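PDB 7JPJ: diaminopimelate decarboxylase from Phaeodactylum tricornutum, which probably decarboxylates meso-diaminopimelate to lysine, the last step of lysine biosynthesis, using pyridoxal 5'-phosphate as cofactor. Local coordinates for residues A[241-245]-A[327-331]; A[8-12]-A[387-391]. One frame throughout, in Å; residues are numbered along the deposited sequence.

In the fold
Starting from the N terminus, the chain first passes residues 8-12, just ahead of helix 14-24. Their partner, residues 387-391 on strand 386-390, comes after 374 intervening residues, so contact 2 closes a very long loop that takes in the pyridoxal-binding TIM-barrel region. Contact 1 is nested inside that loop. It closes a shorter one of 81 residues, from the loop after barrel strand 232-234 to the loop before strand 331-334. The two contacts meet: the backbone of P330 bonds that of D390 just ahead of strand 331-334, and R243 reaches G391. Together they tie the barrel side, the mixed sheet and the N-terminal segment into one region, with D-lysine bound at R243 of contact 1.

Contact 1: residues A[241-245]-A[327-331]; sequences VGRNK and AVHPI. With DLY (D-lysine), chain C.
N244 and V328 carry the polar link between the two loops. ND2 of N244 donates to the backbone O of V328 at 2.9 Å, with a nearly straight N-H...O angle of 164°. The acceptor lies in the amide plane of N244, but the donor stands well above the carbonyl plane of V328. E247 also accepts from ND2, so both bonds are made by ND2, which fixes how the amide is turned. An alanine here lacks the amide, and the V328 carbonyl and E247 would probably be left without their shared donor.

The remaining contacts across the loops are van der Waals packing. OD1 of N244 lies 3.5 Å from CG1 of V328, and the two side chains cross at about a right angle. The P330 ring sits against R243, its CD 3.8 Å from R243 CB. CD of R243 lies over one face of the H329 ring.

The third kind is ligand binding. The R243 chain is extended from CG to NE (chi3 180°), which carries the guanidinium to D-lysine. NH1 of R243 donates to OXT of D-lysine at 3.1 Å, with OXT near the guanidinium plane. NE of R243 donates to the backbone O of G391. R243 and V241 belong to the D-lysine pocket, as does R321.

Around the contact, V241 and R243 pack on helix 282-285. P330 pairs with D390 of strand 386-390, and V328 touches strand 373-379.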
loop_
_atom_site.group_PDB
_atom_site.type_symbol
_atom_site.label_atom_id
_atom_site.label_comp_id
_atom_site.label_asym_id
_atom_site.label_seq_id
_atom_site.Cartn_x
_atom_site.Cartn_y
_atom_site.Cartn_z
ATOM N N VAL A 241 -4.921 -12.576 -16.359
ATOM C CA VAL A 241 -6.164 -11.947 -16.783
ATOM C C VAL A 241 -5.811 -10.671 -17.533
ATOM O O VAL A 241 -5.088 -9.817 -17.006
ATOM C CB VAL A 241 -7.085 -11.638 -15.586
ATOM C CG1 VAL A 241 -8.327 -10.891 -16.044
ATOM C CG2 VAL A 241 -7.461 -12.912 -14.860
ATOM N N GLY A 242 -6.312 -10.546 -18.759
ATOM C CA GLY A 242 -6.083 -9.347 -19.540
ATOM C C GLY A 242 -7.141 -8.294 -19.294
ATOM O O GLY A 242 -8.214 -8.330 -19.901
ATOM N N ARG A 243 -6.852 -7.349 -18.400
ATOM C CA ARG A 243 -7.827 -6.307 -18.095
ATOM C C ARG A 243 -8.016 -5.362 -19.276
ATOM O O ARG A 243 -9.143 -4.960 -19.584
ATOM C CB ARG A 243 -7.391 -5.529 -16.856
ATOM C CG ARG A 243 -7.289 -6.367 -15.594
ATOM C CD ARG A 243 -6.694 -5.553 -14.461
ATOM N NE ARG A 243 -6.576 -6.314 -13.221
ATOM C CZ ARG A 243 -5.572 -7.138 -12.943
ATOM N NH1 ARG A 243 -4.597 -7.314 -13.824
ATOM N NH2 ARG A 243 -5.541 -7.784 -11.786
ATOM N N ASN A 244 -6.932 -5.004 -19.951
ATOM C CA ASN A 244 -6.971 -4.012 -21.012
ATOM C C ASN A 244 -7.054 -4.683 -22.375
ATOM O O ASN A 244 -6.596 -5.814 -22.564
ATOM C CB ASN A 244 -5.740 -3.109 -20.945
ATOM C CG ASN A 244 -5.502 -2.560 -19.555
ATOM O OD1 ASN A 244 -6.133 -1.586 -19.144
ATOM N ND2 ASN A 244 -4.598 -3.194 -18.815
ATOM N N LYS A 245 -7.656 -3.969 -23.323
ATOM C CA LYS A 245 -7.788 -4.471 -24.682
ATOM C C LYS A 245 -6.415 -4.760 -25.272
ATOM O O LYS A 245 -5.504 -3.932 -25.194
ATOM C CB LYS A 245 -8.539 -3.451 -25.543
ATOM C CG LYS A 245 -9.058 -3.994 -26.863
ATOM C CD LYS A 245 -8.702 -3.075 -28.023
ATOM C CE LYS A 245 -9.473 -3.450 -29.287
ATOM N NZ LYS A 245 -9.632 -4.928 -29.435
ATOM N N ALA A 327 0.411 -0.622 -13.245
ATOM C CA ALA A 327 -0.602 -1.411 -13.926
ATOM C C ALA A 327 -1.691 -0.507 -14.486
ATOM O O ALA A 327 -2.199 0.377 -13.789
ATOM C CB ALA A 327 -1.210 -2.434 -12.968
ATOM N N VAL A 328 -2.046 -0.736 -15.745
ATOM C CA VAL A 328 -3.140 -0.023 -16.390
ATOM C C VAL A 328 -4.435 -0.770 -16.109
ATOM O O VAL A 328 -4.486 -2.003 -16.200
ATOM C CB VAL A 328 -2.891 0.107 -17.903
ATOM C CG1 VAL A 328 -3.939 1.010 -18.546
ATOM C CG2 VAL A 328 -1.491 0.637 -18.164
ATOM N N HIS A 329 -5.480 -0.024 -15.754
ATOM C CA HIS A 329 -6.815 -0.557 -15.561
ATOM C C HIS A 329 -7.770 0.042 -16.588
ATOM O O HIS A 329 -7.600 1.194 -17.003
ATOM C CB HIS A 329 -7.345 -0.261 -14.153
ATOM C CG HIS A 329 -6.661 -1.038 -13.072
ATOM N ND1 HIS A 329 -7.351 -1.785 -12.141
ATOM C CD2 HIS A 329 -5.349 -1.173 -12.765
ATOM C CE1 HIS A 329 -6.494 -2.354 -11.314
ATOM N NE2 HIS A 329 -5.273 -2.000 -11.670
ATOM N N PRO A 330 -8.777 -0.717 -17.022
ATOM C CA PRO A 330 -9.786 -0.152 -17.931
ATOM C C PRO A 330 -10.600 0.919 -17.221
ATOM O O PRO A 330 -11.071 0.719 -16.100
ATOM C CB PRO A 330 -10.650 -1.362 -18.310
ATOM C CG PRO A 330 -9.905 -2.567 -17.824
ATOM C CD PRO A 330 -9.058 -2.120 -16.684
ATOM N N ILE A 331 -10.765 2.061 -17.884
ATOM C CA ILE A 331 -11.397 3.230 -17.286
ATOM C C ILE A 331 -12.515 3.711 -18.199
ATOM O O ILE A 331 -12.292 3.955 -19.389
ATOM C CB ILE A 331 -10.377 4.356 -17.037
ATOM C CG1 ILE A 331 -9.317 3.886 -16.040
ATOM C CG2 ILE A 331 -11.080 5.604 -16.542
ATOM C CD1 ILE A 331 -8.080 4.744 -16.010
HETATM N N DLY C . -0.404 -8.126 -15.305
HETATM C CA DLY C . -0.824 -8.356 -13.927
HETATM C C DLY C . -2.013 -9.321 -13.858
HETATM O O DLY C . -2.412 -9.932 -14.857
HETATM C CB DLY C . 0.347 -8.895 -13.100
HETATM C CG DLY C . 0.195 -8.721 -11.592
HETATM C CD DLY C . 1.451 -9.178 -10.864
HETATM C CE DLY C . 1.258 -9.201 -9.353
HETATM N NZ DLY C . 2.431 -9.807 -8.656
HETATM O OXT DLY C . -2.609 -9.516 -12.794
#

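Contact 2: residues A[8-12]-A[387-391]; sequences QSIFL and LVMDG
D390 meets I10 through one oxygen of its carboxylate. The backbone N of I10 donates to OD2 of D390 at 3.0 Å, with an N-H...O angle of 171°. The N-H comes from above the carboxylate plane, 44° out of it. With CG anti to the carbonyl carbon (chi1 -80°), the carboxylate of D390 is brought up to the N-H of I10. CB of I10 also packs on this group, 3.5 Å from OD2 of D390.

The other oxygen, OD1 of D390, is met by a water. That water also bonds OG of S9 and accepts from the backbone N of F11. It sits over the centre of one face of the F11 ring, 3.3 Å above the plane.

S9 and L12 form an ST motif, in which OG of S9 accepts from the backbone N of L12 at 2.9 Å. The backbone N of S9 also bonds O of L12, and the two bonds close the turn just before helix 14-24. The turn lies against strand 386-390 of the beta domain that accompanies the TIM barrel in this family of PLP-dependent decarboxylases. That strand pairs antiparallel with strands 289-300 and 331-334.

V388 supplies the nonpolar side, its CG1 4.0 Å from CB of S9. CB of S9 also lies 3.4 Å from OD2 of D390. F11 and D390 both rest on A290 of strand 289-300.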
loop_
_atom_site.group_PDB
_atom_site.type_symbol
_atom_site.label_atom_id
_atom_site.label_comp_id
_atom_site.label_asym_id
_atom_site.label_seq_id
_atom_site.Cartn_x
_atom_site.Cartn_y
_atom_site.Cartn_z
ATOM N N GLN A 8 -21.548 1.602 -21.486
ATOM C CA GLN A 8 -21.494 1.020 -20.136
ATOM C C GLN A 8 -20.035 0.706 -19.843
ATOM O O GLN A 8 -19.207 0.920 -20.716
ATOM C CB GLN A 8 -22.318 -0.263 -20.071
ATOM C CG GLN A 8 -22.060 -1.249 -21.195
ATOM C CD GLN A 8 -22.603 -2.609 -20.837
ATOM O OE1 GLN A 8 -23.738 -2.945 -21.155
ATOM N NE2 GLN A 8 -21.795 -3.400 -20.154
ATOM N N SER A 9 -19.752 0.204 -18.653
ATOM C CA SER A 9 -18.392 -0.255 -18.313
ATOM C C SER A 9 -18.395 -1.771 -18.502
ATOM O O SER A 9 -19.304 -2.266 -19.153
ATOM C CB SER A 9 -18.089 0.165 -16.921
ATOM O OG SER A 9 -18.828 -0.586 -15.995
ATOM N N ILE A 10 -17.423 -2.483 -17.957
ATOM C CA ILE A 10 -17.452 -3.970 -18.040
ATOM C C ILE A 10 -18.793 -4.504 -17.511
ATOM O O ILE A 10 -19.319 -5.436 -18.136
ATOM C CB ILE A 10 -16.208 -4.600 -17.381
ATOM C CG1 ILE A 10 -15.002 -4.586 -18.321
ATOM C CG2 ILE A 10 -16.470 -5.988 -16.827
ATOM C CD1 ILE A 10 -15.308 -5.098 -19.700
ATOM N N PHE A 11 -19.348 -3.939 -16.435
ATOM C CA PHE A 11 -20.634 -4.465 -15.993
ATOM C C PHE A 11 -21.553 -3.399 -15.398
ATOM O O PHE A 11 -22.541 -3.753 -14.742
ATOM C CB PHE A 11 -20.447 -5.613 -14.980
ATOM C CG PHE A 11 -19.709 -5.224 -13.719
ATOM C CD1 PHE A 11 -20.379 -4.644 -12.649
ATOM C CD2 PHE A 11 -18.350 -5.475 -13.591
ATOM C CE1 PHE A 11 -19.703 -4.296 -11.486
ATOM C CE2 PHE A 11 -17.667 -5.131 -12.427
ATOM C CZ PHE A 11 -18.346 -4.542 -11.375
ATOM N N LEU A 12 -21.280 -2.113 -15.624
ATOM C CA LEU A 12 -22.056 -1.034 -15.013
ATOM C C LEU A 12 -22.552 -0.071 -16.084
ATOM O O LEU A 12 -21.753 0.646 -16.695
ATOM C CB LEU A 12 -21.230 -0.280 -13.970
ATOM C CG LEU A 12 -20.968 -0.976 -12.635
ATOM C CD1 LEU A 12 -20.205 -0.051 -11.704
ATOM C CD2 LEU A 12 -22.275 -1.430 -12.000
ATOM N N LEU A 387 -16.360 8.068 -12.669
ATOM C CA LEU A 387 -15.249 7.336 -13.262
ATOM C C LEU A 387 -15.250 5.921 -12.701
ATOM O O LEU A 387 -15.369 5.734 -11.487
ATOM C CB LEU A 387 -13.911 8.024 -12.981
ATOM C CG LEU A 387 -12.712 7.502 -13.781
ATOM C CD1 LEU A 387 -11.815 8.646 -14.222
ATOM C CD2 LEU A 387 -11.914 6.475 -12.986
ATOM N N VAL A 388 -15.128 4.932 -13.581
ATOM C CA VAL A 388 -15.194 3.527 -13.195
ATOM C C VAL A 388 -13.893 2.856 -13.605
ATOM O O VAL A 388 -13.566 2.796 -14.797
ATOM C CB VAL A 388 -16.400 2.816 -13.830
ATOM C CG1 VAL A 388 -16.330 1.319 -13.565
ATOM C CG2 VAL A 388 -17.699 3.395 -13.298
ATOM N N MET A 389 -13.153 2.350 -12.622
ATOM C CA MET A 389 -11.931 1.593 -12.864
ATOM C C MET A 389 -12.268 0.112 -12.751
ATOM O O MET A 389 -12.520 -0.393 -11.651
ATOM C CB MET A 389 -10.834 1.982 -11.874
ATOM C CG MET A 389 -9.814 2.963 -12.429
ATOM S SD MET A 389 -8.512 3.383 -11.244
ATOM C CE MET A 389 -7.091 2.595 -11.999
ATOM N N ASP A 390 -12.278 -0.579 -13.886
ATOM C CA ASP A 390 -12.628 -1.990 -13.924
ATOM C C ASP A 390 -11.403 -2.855 -13.633
ATOM O O ASP A 390 -10.271 -2.372 -13.545
ATOM C CB ASP A 390 -13.237 -2.351 -15.278
ATOM C CG ASP A 390 -14.699 -1.960 -15.380
ATOM O OD1 ASP A 390 -15.454 -2.227 -14.422
ATOM O OD2 ASP A 390 -15.093 -1.386 -16.416
ATOM N N GLY A 391 -11.646 -4.155 -13.482
ATOM C CA GLY A 391 -10.583 -5.078 -13.118
ATOM C C GLY A 391 -9.999 -4.816 -11.749
ATOM O O GLY A 391 -8.833 -5.149 -11.502
HETATM O O HOH W 1 -17.905 -2.269 -14.309
#